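Local atomic coordinates of acetyltransferase, GNAT family (Bacillus anthracis str. Sterne, PDB entry 3FBU), a protein that binds coenzyme A and, as a member of the GNAT family, probably transfers the acetyl group of acetyl-CoA to an acceptor substrate. Residues R141-F146 / E159-I164. Residues are numbered along the deposited sequence; the frame is centred on the assembly and turned at random.
Sequences RREGYF and EYYYAI
The guanidinium of R142 lies flat on the ring of Y160, planes 12° apart and CZ of R142 3.6 Å from the Y160 ring centroid, a stacked cation-pi pair. Its NE and NH2 both donate hydrogen bonds side-on to Y162 OH, each 3.0 Å long and bent (about 145° at the hydrogen), the oxygen near the guanidinium plane. With CG anti to the backbone N (chi1 -179°) and a bend at chi3, the R142 chain runs alongside Y162, its CB over that ring's face, before reaching Y160. Y160 turns an edge to the face of Y145, CE1 of Y160 3.7 Å from CG of Y145, so R142, Y160 and Y145 form a row on one face. On the other face, CE2 of F146 meets CB of Y161, and the E143 carboxylate reaches over to CB of A163, OE1 nearest. R141 NH1 donates a 2.9 Å hydrogen bond to the anti lone pair of E143 OE2, part of a salt bridge; E143 OE1 forms another with R119.

Between these faces runs an antiparallel ladder with a classic beta bulge: E143 N and G144 N both donate to Y161 O, at 2.8 and 3.1 Å, shifting the register by one. From helix 129-137, E136 hydrogen-bonds Y162 OH, and Y132 makes a cation-pi contact with R142 and an edge-to-face one with Y160. Strands 141-152 and 155-165 form the C-terminal hairpin of the GNAT fold, 141-152 outermost in the chain's mixed sheet and 155-165 hydrogen-bonded to strand 119-124.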
ATOM      1  N   ARG A 141       9.462  14.527  11.788  1.00 16.82           N
ATOM      2  CA  ARG A 141       8.497  15.558  11.503  1.00 16.83           C
ATOM      3  C   ARG A 141       8.635  15.994  10.049  1.00 16.68           C
ATOM      4  O   ARG A 141       9.752  16.215   9.593  1.00 14.75           O
ATOM      5  CB  ARG A 141       8.789  16.773  12.341  1.00 17.48           C
ATOM      6  CG  ARG A 141       8.447  16.672  13.800  1.00 18.12           C
ATOM      7  CD  ARG A 141       9.005  17.829  14.610  1.00 18.81           C
ATOM      8  NE  ARG A 141      10.462  17.763  14.705  1.00 18.45           N
ATOM      9  CZ  ARG A 141      11.289  18.507  13.967  1.00 20.74           C
ATOM     10  NH1 ARG A 141      10.820  19.401  13.088  1.00 18.33           N
ATOM     11  NH2 ARG A 141      12.586  18.353  14.098  1.00 20.44           N
ATOM     12  N   ARG A 142       7.515  16.169   9.359  1.00 16.96           N
ATOM     13  CA  ARG A 142       7.539  16.746   8.008  1.00 16.94           C
ATOM     14  C   ARG A 142       7.852  18.259   8.109  1.00 17.59           C
ATOM     15  O   ARG A 142       7.057  19.049   8.662  1.00 19.04           O
ATOM     16  CB  ARG A 142       6.235  16.493   7.238  1.00 18.41           C
ATOM     17  CG  ARG A 142       6.275  17.058   5.854  1.00 17.72           C
ATOM     18  CD  ARG A 142       4.977  16.870   5.054  1.00 20.85           C
ATOM     19  NE  ARG A 142       4.532  15.476   5.029  1.00 23.00           N
ATOM     20  CZ  ARG A 142       3.302  15.086   4.646  1.00 24.23           C
ATOM     21  NH1 ARG A 142       2.383  15.978   4.267  1.00 26.62           N
ATOM     22  NH2 ARG A 142       2.988  13.801   4.655  1.00 25.22           N
ATOM     23  N   GLU A 143       9.022  18.645   7.611  1.00 14.86           N
ATOM     24  CA  GLU A 143       9.476  20.045   7.646  1.00 14.95           C
ATOM     25  C   GLU A 143       9.343  20.768   6.296  1.00 15.76           C
ATOM     26  O   GLU A 143       9.303  22.013   6.230  1.00 14.31           O
ATOM     27  CB  GLU A 143      10.915  20.081   8.081  1.00 14.57           C
ATOM     28  CG  GLU A 143      11.108  19.766   9.557  1.00 14.13           C
ATOM     29  CD  GLU A 143      12.511  20.109  10.015  1.00 16.05           C
ATOM     30  OE1 GLU A 143      13.438  20.039   9.192  1.00 17.77           O
ATOM     31  OE2 GLU A 143      12.702  20.436  11.211  1.00 18.05           O
ATOM     32  N   GLY A 144       9.256  19.998   5.229  1.00 15.55           N
ATOM     33  CA  GLY A 144       9.182  20.568   3.896  1.00 16.63           C
ATOM     34  C   GLY A 144       8.412  19.778   2.874  1.00 16.99           C
ATOM     35  O   GLY A 144       8.325  18.549   2.952  1.00 17.47           O
ATOM     36  N   TYR A 145       7.889  20.509   1.886  1.00 17.95           N
ATOM     37  CA  TYR A 145       7.189  19.920   0.747  1.00 17.76           C
ATOM     38  C   TYR A 145       7.618  20.740  -0.476  1.00 16.84           C
ATOM     39  O   TYR A 145       7.200  21.870  -0.646  1.00 16.03           O
ATOM     40  CB  TYR A 145       5.705  19.960   0.999  1.00 20.27           C
ATOM     41  CG  TYR A 145       4.812  19.406  -0.081  1.00 21.18           C
ATOM     42  CD1 TYR A 145       5.306  18.666  -1.157  1.00 22.65           C
ATOM     43  CD2 TYR A 145       3.447  19.641  -0.018  1.00 24.45           C
ATOM     44  CE1 TYR A 145       4.428  18.176  -2.165  1.00 23.47           C
ATOM     45  CE2 TYR A 145       2.583  19.151  -0.986  1.00 27.17           C
ATOM     46  CZ  TYR A 145       3.083  18.419  -2.056  1.00 26.02           C
ATOM     47  OH  TYR A 145       2.193  17.935  -3.000  1.00 28.55           O
ATOM     48  N   PHE A 146       8.546  20.191  -1.236  1.00 17.80           N
ATOM     49  CA  PHE A 146       9.198  20.913  -2.325  1.00 18.79           C
ATOM     50  C   PHE A 146       8.558  20.473  -3.634  1.00 19.66           C
ATOM     51  O   PHE A 146       8.551  19.278  -3.929  1.00 18.61           O
ATOM     52  CB  PHE A 146      10.668  20.556  -2.383  1.00 20.32           C
ATOM     53  CG  PHE A 146      11.414  20.886  -1.124  1.00 19.45           C
ATOM     54  CD1 PHE A 146      11.464  22.174  -0.676  1.00 21.15           C
ATOM     55  CD2 PHE A 146      12.045  19.901  -0.403  1.00 25.58           C
ATOM     56  CE1 PHE A 146      12.140  22.497   0.501  1.00 23.42           C
ATOM     57  CE2 PHE A 146      12.719  20.223   0.764  1.00 24.82           C
ATOM     58  CZ  PHE A 146      12.755  21.526   1.191  1.00 25.33           C
ATOM     59  N   GLU A 159       9.091  16.457  -3.473  1.00 20.20           N
ATOM     60  CA  GLU A 159       9.782  15.776  -2.400  1.00 19.94           C
ATOM     61  C   GLU A 159       9.204  16.237  -1.078  1.00 18.14           C
ATOM     62  O   GLU A 159       9.059  17.440  -0.873  1.00 17.53           O
ATOM     63  CB  GLU A 159      11.264  16.130  -2.486  1.00 21.00           C
ATOM     64  CG  GLU A 159      12.169  15.498  -1.536  1.00 23.22           C
ATOM     65  CD  GLU A 159      13.620  15.921  -1.789  1.00 23.94           C
ATOM     66  OE1 GLU A 159      13.855  16.746  -2.705  1.00 29.64           O
ATOM     67  OE2 GLU A 159      14.514  15.398  -1.113  1.00 27.17           O
ATOM     68  N   TYR A 160       8.908  15.296  -0.184  1.00 17.69           N
ATOM     69  CA  TYR A 160       8.717  15.621   1.237  1.00 17.64           C
ATOM     70  C   TYR A 160      10.043  15.527   1.943  1.00 17.24           C
ATOM     71  O   TYR A 160      10.836  14.637   1.652  1.00 17.75           O
ATOM     72  CB  TYR A 160       7.803  14.613   1.916  1.00 19.34           C
ATOM     73  CG  TYR A 160       6.318  14.706   1.640  1.00 19.65           C
ATOM     74  CD1 TYR A 160       5.689  15.905   1.376  1.00 21.90           C
ATOM     75  CD2 TYR A 160       5.533  13.561   1.736  1.00 20.52           C
ATOM     76  CE1 TYR A 160       4.313  15.962   1.158  1.00 22.64           C
ATOM     77  CE2 TYR A 160       4.177  13.613   1.553  1.00 20.17           C
ATOM     78  CZ  TYR A 160       3.570  14.804   1.251  1.00 22.90           C
ATOM     79  OH  TYR A 160       2.207  14.826   1.067  1.00 24.58           O
ATOM     80  N   TYR A 161      10.256  16.417   2.908  1.00 16.40           N
ATOM     81  CA  TYR A 161      11.451  16.436   3.708  1.00 17.01           C
ATOM     82  C   TYR A 161      11.059  16.296   5.185  1.00 15.28           C
ATOM     83  O   TYR A 161      10.279  17.098   5.711  1.00 15.48           O
ATOM     84  CB  TYR A 161      12.115  17.773   3.480  1.00 19.60           C
ATOM     85  CG  TYR A 161      13.485  17.954   4.006  1.00 21.30           C
ATOM     86  CD1 TYR A 161      14.583  18.015   3.151  1.00 21.97           C
ATOM     87  CD2 TYR A 161      13.705  18.138   5.389  1.00 23.30           C
ATOM     88  CE1 TYR A 161      15.848  18.259   3.659  1.00 24.42           C
ATOM     89  CE2 TYR A 161      14.951  18.365   5.885  1.00 23.54           C
ATOM     90  CZ  TYR A 161      16.021  18.431   5.012  1.00 24.61           C
ATOM     91  OH  TYR A 161      17.264  18.667   5.568  1.00 27.54           O
ATOM     92  N   TYR A 162      11.597  15.270   5.805  1.00 14.02           N
ATOM     93  CA  TYR A 162      11.376  14.967   7.216  1.00 14.41           C
ATOM     94  C   TYR A 162      12.655  15.112   8.014  1.00 14.23           C
ATOM     95  O   TYR A 162      13.761  14.926   7.482  1.00 12.88           O
ATOM     96  CB  TYR A 162      10.868  13.527   7.357  1.00 15.78           C
ATOM     97  CG  TYR A 162       9.411  13.339   7.065  1.00 16.06           C
ATOM     98  CD1 TYR A 162       8.945  13.347   5.760  1.00 16.88           C
ATOM     99  CD2 TYR A 162       8.473  13.194   8.096  1.00 16.72           C
ATOM    100  CE1 TYR A 162       7.624  13.174   5.491  1.00 20.47           C
ATOM    101  CE2 TYR A 162       7.136  13.022   7.814  1.00 17.64           C
ATOM    102  CZ  TYR A 162       6.722  13.020   6.505  1.00 17.49           C
ATOM    103  OH  TYR A 162       5.401  12.859   6.147  1.00 19.47           O
ATOM    104  N   ALA A 163      12.522  15.419   9.314  1.00 13.72           N
ATOM    105  CA  ALA A 163      13.676  15.564  10.174  1.00 13.25           C
ATOM    106  C   ALA A 163      13.354  15.158  11.611  1.00 14.08           C
ATOM    107  O   ALA A 163      12.199  15.254  12.065  1.00 13.19           O
ATOM    108  CB  ALA A 163      14.198  17.006  10.162  1.00 14.28           C
ATOM    109  N   ILE A 164      14.401  14.742  12.304  1.00 13.07           N
ATOM    110  CA  ILE A 164      14.328  14.518  13.753  1.00 15.08           C
ATOM    111  C   ILE A 164      15.578  15.043  14.416  1.00 15.17           C
ATOM    112  O   ILE A 164      16.695  14.929  13.881  1.00 14.43           O
ATOM    113  CB  ILE A 164      14.041  13.044  14.065  1.00 14.03           C
ATOM    114  CG1 ILE A 164      13.751  12.840  15.560  1.00 15.82           C
ATOM    115  CG2 ILE A 164      15.220  12.109  13.588  1.00 13.20           C
ATOM    116  CD1 ILE A 164      13.215  11.393  15.886  1.00 16.44           C
TER